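Local coordinates for trimeric intracellular cation channel type 1B.2 (Caenorhabditis elegans, PDB 5EIK), which forms a homotrimeric potassium channel of the endoplasmic reticulum membrane, binds PIP2 and may supply counter-ions during calcium release from intracellular stores, at residues 65-68 / 69-73; 76-80 / 81-85; 114-117 / 118-121; 150-153 / 154-157; 220-223 / 224-228. All coordinates share one frame; numbering follows the deposited sequence.

Interaction 1. Residues 65-68 / 69-73; sequences SCML and MSFAG
S70 turns its hydroxyl back along the helix onto the carbonyl of C66, one turn earlier, while M67 and F71 meet loosely on the neighbouring flank of the helix. With chi1 at -74°, OG of S70 stands beside its own backbone N and opposite the carbonyl carbon. From there S70 OG donates to C66 O at 2.8 Å, standing 39° out of the carbonyl plane. The backbone N of S70 also donates to C66 O at 2.8 Å, from the opposite face of that plane, so one oxygen is gripped by two donors of a single residue. Next along, M67 bends at chi2 and brings its sulfur near one corner of the F71 ring, SD of M67 lying 4.3 Å from CE2 of F71. The same ring presents its edge to the backbone: F71 CD2 lies 3.4 Å from M67 O, which also accepts from the backbone N of F71 at 3.0 Å. L68 and M69 send their ends elsewhere, and both meet E174 of helix 167-177.

F71 is the first residue to leave helical backbone angles and is at once the N-cap position of helix 72-81. This is the break of the discontinuous second transmembrane helix, and here the A72 N to M69 O bond is weak. The F71 ring meets that of Y36. All the touching residues are buried, so the doubled bond at C66 O satisfies the S70 hydroxyl within its own helix, while the S70 carbonyl, beside the break, accepts a hydrogen bond from H35 NE2.

Interaction 2. Residues 76-80 / 81-85; sequences LSCFL and LGEPI. With PT5 ([(2R)-1-octadecanoyloxy-3-[oxidanyl-[(1R,2R,3S,4R,5R,6S)-2,3,6-tris(oxidanyl)-4,5-diphosphonooxy-cyclohexyl]oxy-phospho ryl]oxy-propan-2-yl] (8Z)-icosa-5,8,11,14-tetraenoate), chain B.
C78 and E83 meet where helix 72-81 ends in a Schellman motif. The carbonyl O of C78 accepts from the backbone N of E83 at 3.0 Å and, weakly, from that of G82, which also gives a weak bond to F79 O. G82 has a phi of 75°, a value that favours glycine.

Followed outward, the E83 side chain starts with CB 4.0 Å from CB of C78. CG of E83 is still only 4.2 Å from C78 O, and the chain then runs extended (chi2 174°) to bring the carboxylate alongside the cysteine. There E83 OE1 lies 3.3 Å from C78 SG and takes a hydrogen bond from a water at 2.7 Å; the same water is 2.7 Å from S77 OG and so ties the carboxylate to the last turn. The other oxygen, OE2, is hydrogen-bonded to H144 NE2.

On another side of the helix F79 and I85 lie side by side, with CD1 of I85 3.6 Å from CB of F79 and close to the plane of the phenyl ring. CE2 of F79 is 3.7 Å from C35 of a PT5 acyl chain, and L76 lines the same lipid pocket. S77 and L80 pack on helix 153-165. F79 reaches I85 of the second subunit and F79 of the third, placing this helix end, probably lumenal, among neighbouring helices and at the trimer interface.

Interaction 3. Residues 114-117 / 118-121; sequences FRLA and TWFP. With DMU (decyl-beta-D-maltopyranoside), chain L.
T118 doubles back on the carbonyl of F114, giving it two hydrogen bonds, at the C-terminal end of the short helix 112-117, in the turn that leads into helix 120-148. Two donors of one residue share this acceptor. The backbone N of T118 reaches F114 O at 3.0 Å, nearly along the C=O axis, and T118 OG1 donates to the same F114 O at 2.9 Å from a position tilted 33° out of the carbonyl plane. The threonine hydroxyl can do this because chi1 of 50° sets OG1 between the backbone N and the carbonyl carbon.

The same rotation puts CG2 of T118 anti to the carbonyl carbon, over one face of the F114 ring, 4.1 Å from its centroid and 21° from the ring normal, a CH-pi contact displaced toward the rim. F114 has a cation-pi partner in R44 and packs on L41 of helix 30-47, as does A117, so the small helix rests on that transmembrane helix.

The following donor, the backbone N of W119, is satisfied by L116 O at 3.3 Å. It approaches from well above the carbonyl plane, since the chain is already turning toward helix 120-148. L116 and W119 lie on the surface, where CD1 of L116 meets CE3 of the indole only loosely. A bound decyl maltoside runs its tail past this turn and the side chain of L116, and its terminal carbon C43 lies 3.6 Å from CB of A117.

Interaction 4. Residues 150-153 / 154-157; sequences PESY and LVQI
The start of helix 153-165, the first half of the discontinuous fifth transmembrane helix, is built here, with S152 at the N-cap position and Q156 reaching back over the first turn. The serine hydroxyl makes no capping bond; instead the backbone and a glutamine amide tie the incoming loop down. S152 O accepts from the backbone N of Q156 at 3.1 Å, in the carbonyl plane and with an N-H...O angle of 165°. One residue on, Y153 O accepts from I157 N at 3.0 Å.

The Q156 side chain leaves CA toward the loop and, extended beyond CG (chi2 163°), passes close over the first carbonyl: its CG lies 3.1 Å from S152 O. The terminal amide then stands beyond the helix start. NE2 of Q156 gives a weak bond to P150 O at 3.2 Å and is also hydrogen-bonded to the carbonyl of Y149, so one amide nitrogen addresses two successive loop carbonyls. OE1 of Q156, near the Y153 ring, is hydrogen-bonded to H210 NE2, which should fix the amide's rotation. The H210 ring in turn stacks on that of Y153. On another side CB of S152 touches CG2 of V155 at 3.8 Å, a carbon-to-carbon touch.

Q156 and I157 pack on T206 of helix 194-209, and Q156 also meets A145 and V146 near the end of helix 120-148. S152, L154 and V155 face the second subunit, touching its K90, I95 and I86, so the helix start is wedged between two helices of its own chain and a neighbouring protomer.

Interaction 5. Residues 220-223 / 224-228; sequences LVYL and CVVGF
Y222 meets V226 obliquely, a turn further on in helix 218-238: CG2 of V226 lies 3.6 Å from CE2 of Y222. The same methyl is 3.2 Å from Y222 O, because it stands beside the backbone N of V226, and so it touches both ring and carbonyl. A similar but looser pair follows on the next face, with CG1 of V221 4.2 Å from CG2 of V225.

Beneath these contacts runs unbroken i to i+4 bonding. V226 N donates to Y222 O at 3.0 Å with an N-H...O angle of 179°, and V225 N to V221 O at 2.9 Å; C224 N donates to L220 O, and G227 N to L223 O at 2.8 Å.

Further out, T135 of helix 120-148 touches Y222, V225 and V226. V221 and V225 face helix 194-209, while L220, Y222 and L223 meet helix 11-24. Backbone polar groups are thus paired within the helix, and this stretch offers its neighbours mainly apolar side chains, though Y222 also meets Q23 and H136, as suits the seventh transmembrane segment.

From the N terminus, interaction 1 spans the break between helices 59-70 and 72-81, and interaction 2 ends the second of these, probably on the lumenal side, with centres about 14 Å apart. Interaction 3 follows on the opposite side of the chain's centre from interaction 2, with centres about 34 Å apart, at the turn from helix 112-117 into helix 120-148. After that long helix, interaction 4 starts helix 153-165 and returns to within about 4 Å, nearest atoms, of interaction 2; both touch the second subunit. Interaction 5 lies within helix 218-238, across the chain's centre from interaction 1. All are local and in series: none nests or crosses, and none closes a long loop.

Interaction 1. Residues 65-68 / 69-73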
# COMPACT_ATOMS: atom_id res chain seq x y z
N SER A 65 -15.97 4.20 -0.43
CA SER A 65 -15.79 2.94 -1.13
C SER A 65 -16.07 3.11 -2.62
O SER A 65 -15.37 2.56 -3.46
CB SER A 65 -16.71 1.87 -0.55
OG SER A 65 -16.44 1.66 0.82
N CYS A 66 -17.09 3.89 -2.95
CA CYS A 66 -17.43 4.09 -4.35
C CYS A 66 -16.49 5.04 -5.08
O CYS A 66 -16.18 4.83 -6.25
CB CYS A 66 -18.88 4.57 -4.48
SG CYS A 66 -20.09 3.26 -4.16
N MET A 67 -16.02 6.08 -4.40
CA MET A 67 -15.11 7.00 -5.05
C MET A 67 -13.79 6.29 -5.34
O MET A 67 -13.20 6.45 -6.42
CB MET A 67 -14.87 8.23 -4.17
CG MET A 67 -16.08 9.12 -3.99
SD MET A 67 -16.80 9.77 -5.54
CE MET A 67 -18.08 8.52 -5.89
N LEU A 68 -13.32 5.48 -4.39
CA LEU A 68 -12.05 4.78 -4.59
C LEU A 68 -12.11 3.86 -5.79
O LEU A 68 -11.16 3.77 -6.56
CB LEU A 68 -11.66 3.97 -3.35
CG LEU A 68 -11.27 4.78 -2.11
CD1 LEU A 68 -10.48 3.90 -1.17
CD2 LEU A 68 -10.43 5.98 -2.53
N MET A 69 -13.24 3.17 -5.95
CA MET A 69 -13.41 2.26 -7.06
C MET A 69 -13.66 3.02 -8.36
O MET A 69 -13.20 2.62 -9.42
CB MET A 69 -14.57 1.31 -6.78
CG MET A 69 -14.27 0.25 -5.75
SD MET A 69 -12.94 -0.85 -6.29
CE MET A 69 -13.80 -1.78 -7.55
N SER A 70 -14.39 4.12 -8.27
CA SER A 70 -14.72 4.90 -9.45
C SER A 70 -13.50 5.51 -10.09
O SER A 70 -13.48 5.71 -11.30
CB SER A 70 -15.71 6.01 -9.09
OG SER A 70 -17.01 5.47 -8.88
N PHE A 71 -12.48 5.77 -9.29
CA PHE A 71 -11.26 6.38 -9.81
C PHE A 71 -10.02 5.53 -9.55
O PHE A 71 -8.89 6.03 -9.53
CB PHE A 71 -11.08 7.77 -9.19
CG PHE A 71 -12.18 8.72 -9.55
CD1 PHE A 71 -12.23 9.30 -10.82
CD2 PHE A 71 -13.20 9.00 -8.65
CE1 PHE A 71 -13.29 10.13 -11.19
CE2 PHE A 71 -14.27 9.83 -9.01
CZ PHE A 71 -14.31 10.40 -10.28
N ALA A 72 -10.24 4.24 -9.37
CA ALA A 72 -9.17 3.29 -9.08
C ALA A 72 -7.97 3.41 -10.01
O ALA A 72 -6.83 3.49 -9.55
CB ALA A 72 -9.72 1.87 -9.12
N GLY A 73 -8.23 3.41 -11.31
CA GLY A 73 -7.17 3.51 -12.29
C GLY A 73 -6.28 4.72 -12.10
O GLY A 73 -5.06 4.63 -12.27

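Interaction 2. Residues 76-80 / 81-85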
# COMPACT_ATOMS: atom_id res chain seq x y z
N LEU A 76 -4.13 4.24 -8.79
CA LEU A 76 -3.02 3.33 -8.99
C LEU A 76 -1.94 4.00 -9.84
O LEU A 76 -0.75 3.89 -9.56
CB LEU A 76 -3.51 2.05 -9.67
CG LEU A 76 -2.45 0.94 -9.80
CD1 LEU A 76 -1.76 0.75 -8.46
CD2 LEU A 76 -3.13 -0.35 -10.25
N SER A 77 -2.39 4.71 -10.88
CA SER A 77 -1.47 5.40 -11.76
C SER A 77 -0.61 6.37 -10.96
O SER A 77 0.61 6.35 -11.09
CB SER A 77 -2.25 6.16 -12.85
OG SER A 77 -1.37 6.89 -13.69
N CYS A 78 -1.23 7.22 -10.14
CA CYS A 78 -0.46 8.18 -9.34
C CYS A 78 0.50 7.44 -8.42
O CYS A 78 1.65 7.84 -8.24
CB CYS A 78 -1.40 9.07 -8.50
SG CYS A 78 -2.45 10.19 -9.47
N PHE A 79 0.02 6.34 -7.84
CA PHE A 79 0.85 5.54 -6.96
C PHE A 79 2.12 5.08 -7.69
O PHE A 79 3.22 5.21 -7.16
CB PHE A 79 0.07 4.33 -6.46
CG PHE A 79 0.89 3.36 -5.66
CD1 PHE A 79 1.34 3.69 -4.38
CD2 PHE A 79 1.24 2.13 -6.19
CE1 PHE A 79 2.13 2.80 -3.65
CE2 PHE A 79 2.03 1.24 -5.47
CZ PHE A 79 2.47 1.57 -4.20
N LEU A 80 1.97 4.57 -8.91
CA LEU A 80 3.12 4.10 -9.67
C LEU A 80 4.10 5.19 -10.07
O LEU A 80 5.32 4.98 -10.06
CB LEU A 80 2.66 3.37 -10.93
CG LEU A 80 1.75 2.15 -10.72
CD1 LEU A 80 1.40 1.59 -12.08
CD2 LEU A 80 2.44 1.10 -9.85
N LEU A 81 3.58 6.36 -10.41
CA LEU A 81 4.42 7.47 -10.84
C LEU A 81 4.94 8.36 -9.72
O LEU A 81 5.71 9.28 -9.96
CB LEU A 81 3.66 8.32 -11.86
CG LEU A 81 3.29 7.53 -13.12
CD1 LEU A 81 2.36 8.36 -14.00
CD2 LEU A 81 4.56 7.13 -13.86
N GLY A 82 4.53 8.08 -8.49
CA GLY A 82 4.99 8.87 -7.36
C GLY A 82 4.33 10.24 -7.27
O GLY A 82 4.89 11.17 -6.70
N GLU A 83 3.13 10.37 -7.84
CA GLU A 83 2.40 11.62 -7.80
C GLU A 83 1.51 11.53 -6.57
O GLU A 83 1.22 10.44 -6.10
CB GLU A 83 1.52 11.78 -9.04
CG GLU A 83 2.22 11.42 -10.34
CD GLU A 83 1.27 11.45 -11.54
OE1 GLU A 83 0.14 10.94 -11.42
OE2 GLU A 83 1.66 11.98 -12.61
N PRO A 84 1.08 12.68 -6.02
CA PRO A 84 0.21 12.63 -4.84
C PRO A 84 -0.98 11.72 -5.11
O PRO A 84 -1.68 11.91 -6.11
CB PRO A 84 -0.19 14.10 -4.65
CG PRO A 84 1.05 14.82 -5.11
CD PRO A 84 1.42 14.06 -6.38
N ILE A 85 -1.21 10.74 -4.24
CA ILE A 85 -2.31 9.79 -4.41
C ILE A 85 -3.65 10.51 -4.47
O ILE A 85 -4.61 10.04 -5.06
CB ILE A 85 -2.38 8.79 -3.23
CG1 ILE A 85 -1.07 8.02 -3.13
CG2 ILE A 85 -3.51 7.81 -3.44
CD1 ILE A 85 -0.78 7.17 -4.35
O12 PT5 B . -7.60 -9.97 -12.66
P1 PT5 B . -7.38 -8.85 -11.66
O13 PT5 B . -6.21 -7.66 -12.13
O11 PT5 B . -6.87 -9.33 -10.17
O6 PT5 B . -11.26 -8.73 -11.24
O1 PT5 B . -8.66 -7.97 -11.38
C1 PT5 B . -9.55 -7.57 -12.43
C6 PT5 B . -10.89 -7.46 -11.76
C2 PT5 B . -9.17 -6.20 -13.10
O2 PT5 B . -9.05 -5.18 -12.09
C3 PT5 B . -10.28 -5.75 -14.09
O3 PT5 B . -9.94 -4.45 -14.57
C4 PT5 B . -11.64 -5.68 -13.44
O4 PT5 B . -12.62 -5.48 -14.42
P4 PT5 B . -13.49 -4.10 -14.46
O41 PT5 B . -14.23 -3.77 -13.07
O42 PT5 B . -14.61 -4.19 -15.62
O43 PT5 B . -12.54 -2.96 -14.76
C5 PT5 B . -12.01 -6.97 -12.69
O5 PT5 B . -13.17 -6.70 -11.91
P5 PT5 B . -14.56 -7.40 -12.42
O52 PT5 B . -14.46 -8.00 -13.89
O51 PT5 B . -15.00 -8.56 -11.29
O53 PT5 B . -15.59 -6.11 -12.25
C7 PT5 B . -5.72 -6.67 -11.18
C8 PT5 B . -4.20 -6.57 -11.39
C9 PT5 B . -3.35 -7.50 -10.46
O16 PT5 B . -3.79 -5.17 -11.17
C10 PT5 B . -3.50 -4.44 -12.29
O17 PT5 B . -4.35 -3.94 -13.01
O18 PT5 B . -2.29 -6.69 -9.79
C11 PT5 B . -1.08 -7.27 -9.27
O19 PT5 B . -0.56 -8.36 -9.66
C12 PT5 B . -2.00 -4.30 -12.57
C13 PT5 B . -1.43 -2.88 -12.74
C14 PT5 B . 0.08 -2.93 -13.07
C15 PT5 B . 0.98 -2.59 -11.87
C16 PT5 B . 2.48 -2.42 -12.25
C17 PT5 B . 3.46 -3.00 -11.18
C18 PT5 B . 4.67 -2.09 -10.91
C19 PT5 B . 5.30 -2.04 -9.83
C20 PT5 B . 5.07 -1.65 -8.36
C21 PT5 B . 4.78 -2.81 -7.38
C22 PT5 B . 4.26 -2.33 -6.01
C23 PT5 B . 4.89 -3.10 -4.83
C24 PT5 B . 5.45 -2.18 -3.73
C31 PT5 B . -0.46 -6.43 -8.16
C32 PT5 B . 0.41 -5.26 -8.72
C33 PT5 B . 0.95 -4.31 -7.60
C34 PT5 B . 0.07 -3.06 -7.34
C35 PT5 B . 0.46 -2.06 -6.15
C36 PT5 B . -0.16 -2.09 -4.91
C37 PT5 B . 0.67 -1.78 -3.65
C38 PT5 B . -0.15 -0.92 -2.82
C39 PT5 B . -0.83 -1.25 -1.57
C40 PT5 B . -2.04 -2.14 -1.58
C25 PT5 B . 4.50 -2.08 -2.51
C26 PT5 B . 4.92 -0.98 -1.52
C41 PT5 B . -1.88 -3.56 -1.02
C42 PT5 B . -3.12 -4.43 -1.23
C43 PT5 B . -3.09 -5.24 -2.53
O HOH W 1 -1.30 9.58 -13.23

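Interaction 3. Residues 114-117 / 118-121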
# COMPACT_ATOMS: atom_id res chain seq x y z
N PHE A 114 -31.45 2.34 -9.27
CA PHE A 114 -30.89 1.01 -9.14
C PHE A 114 -31.65 0.04 -10.05
O PHE A 114 -31.05 -0.68 -10.85
CB PHE A 114 -30.98 0.54 -7.68
CG PHE A 114 -30.51 -0.87 -7.47
CD1 PHE A 114 -29.15 -1.17 -7.48
CD2 PHE A 114 -31.43 -1.90 -7.31
CE1 PHE A 114 -28.71 -2.49 -7.33
CE2 PHE A 114 -31.00 -3.22 -7.16
CZ PHE A 114 -29.64 -3.52 -7.17
N ARG A 115 -32.97 0.03 -9.91
CA ARG A 115 -33.84 -0.84 -10.70
C ARG A 115 -33.68 -0.63 -12.20
O ARG A 115 -33.69 -1.59 -12.99
CB ARG A 115 -35.30 -0.62 -10.30
CG ARG A 115 -35.66 -1.17 -8.94
CD ARG A 115 -37.07 -0.78 -8.54
NE ARG A 115 -37.42 -1.36 -7.25
CZ ARG A 115 -38.40 -0.91 -6.47
NH1 ARG A 115 -39.11 0.14 -6.85
NH2 ARG A 115 -38.65 -1.50 -5.30
N LEU A 116 -33.56 0.62 -12.61
CA LEU A 116 -33.40 0.92 -14.02
C LEU A 116 -32.01 0.46 -14.50
O LEU A 116 -31.88 -0.13 -15.57
CB LEU A 116 -33.57 2.42 -14.26
CG LEU A 116 -33.31 2.91 -15.68
CD1 LEU A 116 -34.21 2.16 -16.67
CD2 LEU A 116 -33.57 4.40 -15.76
N ALA A 117 -30.98 0.73 -13.70
CA ALA A 117 -29.62 0.36 -14.08
C ALA A 117 -29.36 -1.14 -14.13
O ALA A 117 -28.47 -1.59 -14.86
CB ALA A 117 -28.62 1.01 -13.15
N THR A 118 -30.12 -1.92 -13.38
CA THR A 118 -29.91 -3.36 -13.38
C THR A 118 -30.79 -4.09 -14.39
O THR A 118 -30.70 -5.31 -14.52
CB THR A 118 -30.13 -3.95 -11.97
OG1 THR A 118 -31.38 -3.49 -11.44
CG2 THR A 118 -29.01 -3.53 -11.04
N TRP A 119 -31.64 -3.36 -15.10
CA TRP A 119 -32.49 -3.96 -16.11
C TRP A 119 -31.55 -4.30 -17.27
O TRP A 119 -30.96 -3.40 -17.88
CB TRP A 119 -33.58 -2.97 -16.54
CG TRP A 119 -34.48 -3.46 -17.64
CD1 TRP A 119 -35.00 -4.72 -17.79
CD2 TRP A 119 -35.01 -2.68 -18.72
NE1 TRP A 119 -35.82 -4.77 -18.89
CE2 TRP A 119 -35.85 -3.54 -19.48
CE3 TRP A 119 -34.87 -1.34 -19.12
CZ2 TRP A 119 -36.54 -3.10 -20.62
CZ3 TRP A 119 -35.56 -0.91 -20.25
CH2 TRP A 119 -36.38 -1.79 -20.99
N PHE A 120 -31.41 -5.59 -17.57
CA PHE A 120 -30.48 -6.05 -18.60
C PHE A 120 -30.22 -5.16 -19.81
O PHE A 120 -29.08 -4.82 -20.09
CB PHE A 120 -30.88 -7.44 -19.09
CG PHE A 120 -29.78 -8.16 -19.81
CD1 PHE A 120 -28.61 -8.50 -19.13
CD2 PHE A 120 -29.89 -8.48 -21.15
CE1 PHE A 120 -27.57 -9.16 -19.78
CE2 PHE A 120 -28.86 -9.14 -21.82
CZ PHE A 120 -27.69 -9.48 -21.13
N PRO A 121 -31.27 -4.76 -20.55
CA PRO A 121 -31.03 -3.91 -21.72
C PRO A 121 -30.19 -2.67 -21.39
O PRO A 121 -29.31 -2.27 -22.16
CB PRO A 121 -32.44 -3.53 -22.18
CG PRO A 121 -33.26 -4.71 -21.73
CD PRO A 121 -32.71 -5.01 -20.36
C1 DMU L . -30.85 14.50 -22.81
C2 DMU L . -30.37 15.86 -23.39
C3 DMU L . -31.23 17.05 -22.79
C4 DMU L . -31.30 16.90 -21.25
O5 DMU L . -31.88 15.63 -20.90
C6 DMU L . -30.95 14.59 -21.27
O7 DMU L . -30.61 18.33 -23.08
O16 DMU L . -31.40 13.33 -20.75
C18 DMU L . -30.84 13.19 -19.42
C19 DMU L . -31.23 11.81 -18.88
C22 DMU L . -30.72 11.62 -17.44
C25 DMU L . -30.66 10.11 -17.18
C28 DMU L . -30.78 9.84 -15.68
C31 DMU L . -31.39 8.45 -15.47
C34 DMU L . -30.35 7.52 -14.81
C37 DMU L . -30.14 6.29 -15.70
C40 DMU L . -30.44 5.01 -14.91
C43 DMU L . -29.12 4.29 -14.60
O49 DMU L . -29.90 13.46 -23.17
O55 DMU L . -30.53 15.82 -24.82
C57 DMU L . -32.14 18.02 -20.65
O61 DMU L . -31.73 18.19 -19.28
C5 DMU L . -30.30 19.98 -24.92
C7 DMU L . -30.60 21.18 -23.93
C8 DMU L . -32.16 21.44 -23.95
C9 DMU L . -32.87 20.12 -23.53
O1 DMU L . -32.43 19.10 -24.46
C10 DMU L . -31.04 18.78 -24.37
O2 DMU L . -32.51 22.46 -22.99
O3 DMU L . -28.85 19.78 -24.63
O4 DMU L . -29.89 22.36 -24.32
C11 DMU L . -34.37 20.32 -23.59
O6 DMU L . -35.04 19.19 -23.14

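Interaction 4. Residues 150-153 / 154-157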
# COMPACT_ATOMS: atom_id res chain seq x y z
N PRO A 150 9.96 9.14 -21.70
CA PRO A 150 10.04 8.89 -23.14
C PRO A 150 10.64 7.56 -23.60
O PRO A 150 10.18 7.00 -24.59
CB PRO A 150 10.84 10.08 -23.65
CG PRO A 150 10.47 11.17 -22.69
CD PRO A 150 10.57 10.45 -21.38
N GLU A 151 11.64 7.03 -22.90
CA GLU A 151 12.26 5.79 -23.35
C GLU A 151 11.93 4.53 -22.55
O GLU A 151 12.44 3.45 -22.84
CB GLU A 151 13.78 5.97 -23.38
CG GLU A 151 14.22 7.32 -23.93
CD GLU A 151 13.67 7.60 -25.32
OE1 GLU A 151 13.73 8.77 -25.75
OE2 GLU A 151 13.17 6.66 -25.97
N SER A 152 11.06 4.65 -21.55
CA SER A 152 10.70 3.51 -20.74
C SER A 152 9.44 2.83 -21.24
O SER A 152 8.34 3.11 -20.76
CB SER A 152 10.51 3.95 -19.29
OG SER A 152 11.64 4.68 -18.84
N TYR A 153 9.60 1.95 -22.22
CA TYR A 153 8.48 1.23 -22.81
C TYR A 153 7.67 0.44 -21.78
O TYR A 153 6.44 0.39 -21.84
CB TYR A 153 8.98 0.25 -23.88
CG TYR A 153 9.29 0.87 -25.23
CD1 TYR A 153 10.11 1.99 -25.34
CD2 TYR A 153 8.80 0.29 -26.40
CE1 TYR A 153 10.45 2.52 -26.58
CE2 TYR A 153 9.13 0.80 -27.65
CZ TYR A 153 9.95 1.91 -27.74
OH TYR A 153 10.30 2.41 -28.97
N LEU A 154 8.38 -0.20 -20.85
CA LEU A 154 7.74 -1.00 -19.83
C LEU A 154 6.86 -0.15 -18.92
O LEU A 154 5.71 -0.50 -18.68
CB LEU A 154 8.80 -1.72 -19.01
CG LEU A 154 8.30 -2.91 -18.19
CD1 LEU A 154 7.40 -3.79 -19.05
CD2 LEU A 154 9.50 -3.69 -17.68
N VAL A 155 7.40 0.95 -18.42
CA VAL A 155 6.63 1.84 -17.56
C VAL A 155 5.38 2.32 -18.30
O VAL A 155 4.28 2.34 -17.73
CB VAL A 155 7.47 3.07 -17.14
CG1 VAL A 155 6.61 4.03 -16.35
CG2 VAL A 155 8.65 2.62 -16.31
N GLN A 156 5.54 2.70 -19.56
CA GLN A 156 4.44 3.16 -20.38
C GLN A 156 3.33 2.11 -20.45
O GLN A 156 2.15 2.42 -20.33
CB GLN A 156 4.95 3.50 -21.78
CG GLN A 156 5.88 4.71 -21.81
CD GLN A 156 6.69 4.78 -23.09
OE1 GLN A 156 6.36 4.12 -24.08
NE2 GLN A 156 7.75 5.58 -23.09
N ILE A 157 3.72 0.86 -20.65
CA ILE A 157 2.73 -0.20 -20.74
C ILE A 157 2.03 -0.42 -19.39
O ILE A 157 0.80 -0.44 -19.33
CB ILE A 157 3.39 -1.51 -21.22
CG1 ILE A 157 3.89 -1.32 -22.65
CG2 ILE A 157 2.39 -2.65 -21.21
CD1 ILE A 157 4.76 -2.48 -23.15

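Interaction 5. Residues 220-223 / 224-228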
# COMPACT_ATOMS: atom_id res chain seq x y z
N LEU A 220 -7.90 3.12 -36.98
CA LEU A 220 -8.48 1.82 -37.26
C LEU A 220 -8.13 0.85 -36.13
O LEU A 220 -8.95 0.03 -35.72
CB LEU A 220 -7.97 1.28 -38.59
CG LEU A 220 -8.46 -0.11 -39.01
CD1 LEU A 220 -9.98 -0.12 -39.15
CD2 LEU A 220 -7.78 -0.50 -40.31
N VAL A 221 -6.89 0.95 -35.64
CA VAL A 221 -6.44 0.10 -34.55
C VAL A 221 -7.30 0.44 -33.34
O VAL A 221 -7.78 -0.44 -32.63
CB VAL A 221 -4.95 0.37 -34.20
CG1 VAL A 221 -4.60 -0.30 -32.88
CG2 VAL A 221 -4.04 -0.17 -35.29
N TYR A 222 -7.52 1.73 -33.14
CA TYR A 222 -8.33 2.18 -32.03
C TYR A 222 -9.70 1.51 -32.09
O TYR A 222 -10.21 1.02 -31.08
CB TYR A 222 -8.52 3.69 -32.08
CG TYR A 222 -8.96 4.25 -30.75
CD1 TYR A 222 -8.03 4.58 -29.77
CD2 TYR A 222 -10.31 4.42 -30.46
CE1 TYR A 222 -8.43 5.06 -28.52
CE2 TYR A 222 -10.73 4.90 -29.21
CZ TYR A 222 -9.78 5.21 -28.25
OH TYR A 222 -10.15 5.69 -27.02
N LEU A 223 -10.29 1.50 -33.28
CA LEU A 223 -11.60 0.91 -33.47
C LEU A 223 -11.58 -0.56 -33.08
O LEU A 223 -12.50 -1.05 -32.43
CB LEU A 223 -12.05 1.04 -34.92
CG LEU A 223 -13.52 0.66 -35.13
CD1 LEU A 223 -14.40 1.66 -34.38
CD2 LEU A 223 -13.85 0.67 -36.61
N CYS A 224 -10.52 -1.26 -33.48
CA CYS A 224 -10.39 -2.68 -33.16
C CYS A 224 -10.28 -2.90 -31.66
O CYS A 224 -10.91 -3.81 -31.12
CB CYS A 224 -9.18 -3.29 -33.86
SG CYS A 224 -9.39 -3.45 -35.63
N VAL A 225 -9.48 -2.08 -30.98
CA VAL A 225 -9.31 -2.22 -29.54
C VAL A 225 -10.66 -2.05 -28.85
O VAL A 225 -11.06 -2.91 -28.06
CB VAL A 225 -8.33 -1.19 -28.97
CG1 VAL A 225 -8.26 -1.32 -27.46
CG2 VAL A 225 -6.96 -1.41 -29.57
N VAL A 226 -11.35 -0.96 -29.15
CA VAL A 226 -12.66 -0.72 -28.56
C VAL A 226 -13.58 -1.90 -28.91
O VAL A 226 -14.29 -2.43 -28.04
CB VAL A 226 -13.28 0.57 -29.11
CG1 VAL A 226 -14.64 0.81 -28.50
CG2 VAL A 226 -12.38 1.74 -28.80
N GLY A 227 -13.55 -2.32 -30.17
CA GLY A 227 -14.38 -3.42 -30.61
C GLY A 227 -14.15 -4.68 -29.81
O GLY A 227 -15.10 -5.34 -29.40
N PHE A 228 -12.89 -5.02 -29.58
CA PHE A 228 -12.58 -6.21 -28.80
C PHE A 228 -13.04 -6.06 -27.36
O PHE A 228 -13.57 -7.02 -26.79
CB PHE A 228 -11.08 -6.53 -28.85
CG PHE A 228 -10.70 -7.41 -30.01
CD1 PHE A 228 -11.18 -8.72 -30.09
CD2 PHE A 228 -9.90 -6.93 -31.04
CE1 PHE A 228 -10.87 -9.54 -31.18
CE2 PHE A 228 -9.58 -7.75 -32.14
CZ PHE A 228 -10.07 -9.05 -32.20